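Local coordinates for IL-4-inducing protein (Schistosoma mansoni, PDB 4EL6) that binds immunoglobulin E through a crystallin fold and so triggers interleukin-4 release from basophils without antigen, at residues 33-45 and 69-81. Residues are numbered along the deposited sequence; the frame is centred on the assembly and turned at random.
Sequences PPWTPGSVCVPFV and GLGHGTCIDDFTK
An antiparallel strand pair at the edge of the four-stranded sheet of a crystallin fold joins Val40 and Cys41 to Ile76 and Cys75. Val40 and Ile76 form the hydrogen-bonded pair: Ile76 N donates to Val40 O at 2.7 Å, and Val40 N gives the longer return bond to Ile76 O. Cys41 and Cys75 form the non-hydrogen-bonded pair and are locked across the strands by a disulfide, SG to SG 2.1 Å. Val42 N to Thr74 O continues the ladder.

The face opposite the disulfide, with Val40 and Ile76 on it, turns toward the second sheet. Val40 CG1 lies anti to the backbone N (chi1 176°) and meets Leu70 CD2 at 3.8 Å. The other branch, CG2, makes an off-centre CH-pi contact with the Phe79 ring, 4.3 Å from its centroid. Val42 CG2 packs on Leu70 CB. Leu57 of the second sheet touches both Leu70 and Phe79. Phe79 N also binds Gly38 O at 2.8 Å, from above the carbonyl plane.

At the other end, a type II turn from Gly71 to Thr74 brings Gly73 against Phe44. Gly73 CA stands over the ring centre, 3.2 Å from the centroid, a close CH-pi contact. Val45 N donates to His72 ND1 at 3.2 Å, near the edge of the imidazole but tilted 21° from its plane.

Strand 9-12 flanks strand 39-41 on its other side, and Gly38 and Ser39 face Tyr12 in a classic beta bulge. Leu70 lies on strand 67-71 of the second sheet, so the 71-74 turn links two antiparallel sheets, as in the beta/gamma-crystallin superfamily.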
loop_
_atom_site.group_PDB
_atom_site.type_symbol
_atom_site.label_atom_id
_atom_site.label_comp_id
_atom_site.label_asym_id
_atom_site.label_seq_id
_atom_site.Cartn_x
_atom_site.Cartn_y
_atom_site.Cartn_z
ATOM N N PRO A 33 16.317 2.153 -3.115
ATOM C CA PRO A 33 16.104 2.175 -1.672
ATOM C C PRO A 33 14.597 2.165 -1.344
ATOM O O PRO A 33 13.732 2.397 -2.177
ATOM C CB PRO A 33 16.667 3.542 -1.262
ATOM C CG PRO A 33 16.402 4.369 -2.450
ATOM C CD PRO A 33 16.613 3.491 -3.644
ATOM N N PRO A 34 14.298 1.975 -0.054
ATOM C CA PRO A 34 12.841 1.924 0.256
ATOM C C PRO A 34 12.080 3.234 -0.098
ATOM O O PRO A 34 12.655 4.304 0.023
ATOM C CB PRO A 34 12.798 1.638 1.770
ATOM C CG PRO A 34 14.174 0.988 2.037
ATOM C CD PRO A 34 15.150 1.651 1.095
ATOM N N TRP A 35 10.831 3.120 -0.525
ATOM C CA TRP A 35 9.975 4.290 -0.823
ATOM C C TRP A 35 9.459 4.915 0.406
ATOM O O TRP A 35 8.976 4.201 1.265
ATOM C CB TRP A 35 8.861 3.844 -1.713
ATOM C CG TRP A 35 9.360 3.528 -3.096
ATOM C CD1 TRP A 35 10.689 3.349 -3.518
ATOM C CD2 TRP A 35 8.549 3.309 -4.270
ATOM N NE1 TRP A 35 10.708 3.046 -4.865
ATOM C CE2 TRP A 35 9.463 3.024 -5.357
ATOM C CE3 TRP A 35 7.181 3.325 -4.521
ATOM C CZ2 TRP A 35 9.009 2.821 -6.662
ATOM C CZ3 TRP A 35 6.761 3.082 -5.807
ATOM C CH2 TRP A 35 7.656 2.838 -6.846
ATOM N N THR A 36 9.579 6.240 0.533
ATOM C CA THR A 36 9.155 6.957 1.750
ATOM C C THR A 36 8.111 8.002 1.436
ATOM O O THR A 36 8.379 9.222 1.483
ATOM C CB THR A 36 10.375 7.596 2.411
ATOM O OG1 THR A 36 11.044 8.423 1.426
ATOM C CG2 THR A 36 11.297 6.511 2.958
ATOM N N PRO A 37 6.891 7.592 1.081
ATOM C CA PRO A 37 5.842 8.550 0.765
ATOM C C PRO A 37 5.331 9.267 2.039
ATOM O O PRO A 37 5.433 8.772 3.196
ATOM C CB PRO A 37 4.759 7.682 0.209
ATOM C CG PRO A 37 4.884 6.376 0.999
ATOM C CD PRO A 37 6.375 6.208 1.056
ATOM N N GLY A 38 4.784 10.442 1.812
ATOM C CA GLY A 38 4.087 11.201 2.849
ATOM C C GLY A 38 2.726 10.659 3.143
ATOM O O GLY A 38 2.235 10.842 4.239
ATOM N N SER A 39 2.024 10.162 2.134
ATOM C CA SER A 39 0.710 9.607 2.270
ATOM C C SER A 39 0.438 8.551 1.194
ATOM O O SER A 39 1.065 8.549 0.194
ATOM C CB SER A 39 -0.391 10.709 2.282
ATOM O OG SER A 39 -0.238 11.589 1.216
ATOM N N VAL A 40 -0.530 7.675 1.443
ATOM C CA VAL A 40 -0.828 6.550 0.581
ATOM C C VAL A 40 -2.328 6.352 0.599
ATOM O O VAL A 40 -2.946 6.408 1.649
ATOM C CB VAL A 40 -0.163 5.282 1.120
ATOM C CG1 VAL A 40 -0.521 4.093 0.312
ATOM C CG2 VAL A 40 1.345 5.485 1.250
ATOM N N CYS A 41 -2.908 6.081 -0.574
ATOM C CA CYS A 41 -4.325 5.808 -0.681
ATOM C C CYS A 41 -4.575 4.638 -1.636
ATOM O O CYS A 41 -3.811 4.369 -2.545
ATOM C CB CYS A 41 -5.022 6.964 -1.336
ATOM S SG CYS A 41 -4.946 8.521 -0.395
ATOM N N VAL A 42 -5.764 4.075 -1.497
ATOM C CA VAL A 42 -6.356 3.149 -2.440
ATOM C C VAL A 42 -7.725 3.704 -2.824
ATOM O O VAL A 42 -8.517 4.036 -1.949
ATOM C CB VAL A 42 -6.557 1.756 -1.837
ATOM C CG1 VAL A 42 -7.133 0.836 -2.899
ATOM C CG2 VAL A 42 -5.266 1.209 -1.236
ATOM N N PRO A 43 -7.967 3.837 -4.107
ATOM C CA PRO A 43 -9.264 4.403 -4.544
ATOM C C PRO A 43 -10.470 3.578 -4.093
ATOM O O PRO A 43 -10.392 2.353 -3.870
ATOM C CB PRO A 43 -9.137 4.454 -6.068
ATOM C CG PRO A 43 -7.710 4.391 -6.367
ATOM C CD PRO A 43 -7.025 3.665 -5.227
ATOM N N PHE A 44 -11.616 4.270 -3.982
ATOM C CA PHE A 44 -12.848 3.640 -3.734
ATOM C C PHE A 44 -13.267 2.854 -4.953
ATOM O O PHE A 44 -12.941 3.231 -6.044
ATOM C CB PHE A 44 -13.894 4.700 -3.417
ATOM C CG PHE A 44 -13.969 5.039 -1.959
ATOM C CD1 PHE A 44 -14.610 4.178 -1.084
ATOM C CD2 PHE A 44 -13.414 6.232 -1.459
ATOM C CE1 PHE A 44 -14.695 4.497 0.268
ATOM C CE2 PHE A 44 -13.530 6.583 -0.112
ATOM C CZ PHE A 44 -14.155 5.710 0.762
ATOM N N VAL A 45 -13.966 1.769 -4.721
ATOM C CA VAL A 45 -14.557 0.948 -5.742
ATOM C C VAL A 45 -16.087 1.006 -5.541
ATOM O O VAL A 45 -16.752 1.879 -6.098
ATOM C CB VAL A 45 -14.002 -0.493 -5.573
ATOM C CG1 VAL A 45 -14.812 -1.500 -6.367
ATOM C CG2 VAL A 45 -12.560 -0.512 -6.036
ATOM N N GLY A 69 -1.652 -2.579 5.960
ATOM C CA GLY A 69 -2.602 -2.913 4.956
ATOM C C GLY A 69 -3.609 -1.784 4.773
ATOM O O GLY A 69 -3.854 -1.026 5.701
ATOM N N LEU A 70 -4.104 -1.648 3.543
ATOM C CA LEU A 70 -5.058 -0.594 3.165
ATOM C C LEU A 70 -6.070 -1.205 2.247
ATOM O O LEU A 70 -5.740 -1.832 1.209
ATOM C CB LEU A 70 -4.444 0.585 2.376
ATOM C CG LEU A 70 -3.330 1.410 2.968
ATOM C CD1 LEU A 70 -1.942 0.878 2.711
ATOM C CD2 LEU A 70 -3.525 2.795 2.316
ATOM N N GLY A 71 -7.309 -1.059 2.656
ATOM C CA GLY A 71 -8.446 -1.399 1.792
ATOM C C GLY A 71 -8.912 -0.279 0.852
ATOM O O GLY A 71 -8.440 0.859 0.876
ATOM N N HIS A 72 -9.868 -0.603 -0.028
ATOM C CA HIS A 72 -10.302 0.366 -0.961
ATOM C C HIS A 72 -10.972 1.510 -0.219
ATOM O O HIS A 72 -11.718 1.330 0.791
ATOM C CB HIS A 72 -11.290 -0.196 -1.994
ATOM C CG HIS A 72 -12.671 -0.431 -1.460
ATOM N ND1 HIS A 72 -13.756 0.320 -1.862
ATOM C CD2 HIS A 72 -13.152 -1.346 -0.507
ATOM C CE1 HIS A 72 -14.846 -0.101 -1.189
ATOM N NE2 HIS A 72 -14.489 -1.105 -0.358
ATOM N N GLY A 73 -10.679 2.679 -0.760
ATOM C CA GLY A 73 -11.163 3.956 -0.223
ATOM C C GLY A 73 -10.387 4.458 0.998
ATOM O O GLY A 73 -10.698 5.533 1.480
ATOM N N THR A 74 -9.379 3.746 1.485
ATOM C CA THR A 74 -8.597 4.168 2.647
ATOM C C THR A 74 -7.398 5.052 2.173
ATOM O O THR A 74 -6.711 4.699 1.170
ATOM C CB THR A 74 -8.074 2.939 3.424
ATOM O OG1 THR A 74 -9.240 2.354 4.055
ATOM C CG2 THR A 74 -7.010 3.321 4.559
ATOM N N CYS A 75 -7.161 6.166 2.886
ATOM C CA CYS A 75 -5.878 6.881 2.839
ATOM C C CYS A 75 -5.162 6.837 4.196
ATOM O O CYS A 75 -5.839 6.844 5.295
ATOM C CB CYS A 75 -6.076 8.350 2.488
ATOM S SG CYS A 75 -6.658 8.598 0.805
ATOM N N ILE A 76 -3.846 6.656 4.169
ATOM C CA ILE A 76 -3.045 7.017 5.310
ATOM C C ILE A 76 -2.507 8.430 5.110
ATOM O O ILE A 76 -1.661 8.671 4.272
ATOM C CB ILE A 76 -1.927 5.989 5.564
ATOM C CG1 ILE A 76 -2.554 4.618 5.777
ATOM C CG2 ILE A 76 -1.103 6.482 6.753
ATOM C CD1 ILE A 76 -1.552 3.528 5.785
ATOM N N ASP A 77 -3.096 9.407 5.826
ATOM C CA ASP A 77 -2.787 10.781 5.531
ATOM C C ASP A 77 -1.371 11.211 5.912
ATOM O O ASP A 77 -0.842 12.179 5.364
ATOM C CB ASP A 77 -3.786 11.673 6.302
ATOM C CG ASP A 77 -5.192 11.634 5.743
ATOM O OD1 ASP A 77 -5.396 11.379 4.517
ATOM O OD2 ASP A 77 -6.096 11.955 6.568
ATOM N N ASP A 78 -0.818 10.569 6.916
ATOM C CA ASP A 78 0.599 10.854 7.280
ATOM C C ASP A 78 1.345 9.546 7.499
ATOM O O ASP A 78 1.387 8.941 8.591
ATOM C CB ASP A 78 0.770 11.780 8.490
ATOM C CG ASP A 78 2.208 12.118 8.734
ATOM O OD1 ASP A 78 3.120 11.506 8.084
ATOM O OD2 ASP A 78 2.434 13.116 9.465
ATOM N N PHE A 79 1.897 9.075 6.384
ATOM C CA PHE A 79 2.509 7.759 6.370
ATOM C C PHE A 79 3.823 7.753 7.187
ATOM O O PHE A 79 4.228 6.744 7.679
ATOM C CB PHE A 79 2.817 7.353 4.962
ATOM C CG PHE A 79 3.225 5.897 4.838
ATOM C CD1 PHE A 79 2.260 4.935 4.868
ATOM C CD2 PHE A 79 4.564 5.509 4.730
ATOM C CE1 PHE A 79 2.596 3.585 4.788
ATOM C CE2 PHE A 79 4.896 4.161 4.614
ATOM C CZ PHE A 79 3.931 3.213 4.698
ATOM N N THR A 80 4.400 8.926 7.364
ATOM C CA THR A 80 5.620 9.079 8.140
ATOM C C THR A 80 5.382 8.715 9.579
ATOM O O THR A 80 6.344 8.419 10.278
ATOM C CB THR A 80 6.307 10.482 7.982
ATOM O OG1 THR A 80 5.694 11.432 8.860
ATOM C CG2 THR A 80 6.236 10.997 6.532
ATOM N N LYS A 81 4.131 8.776 10.031
ATOM C CA LYS A 81 3.716 8.459 11.377
ATOM C C LYS A 81 3.047 7.121 11.568
ATOM O O LYS A 81 2.571 6.770 12.670
ATOM C CB LYS A 81 2.827 9.579 11.911
ATOM C CG LYS A 81 3.586 10.884 12.089
ATOM C CD LYS A 81 2.626 11.927 12.660
ATOM C CE LYS A 81 3.362 13.207 13.015
ATOM N NZ LYS A 81 2.354 14.299 13.241
#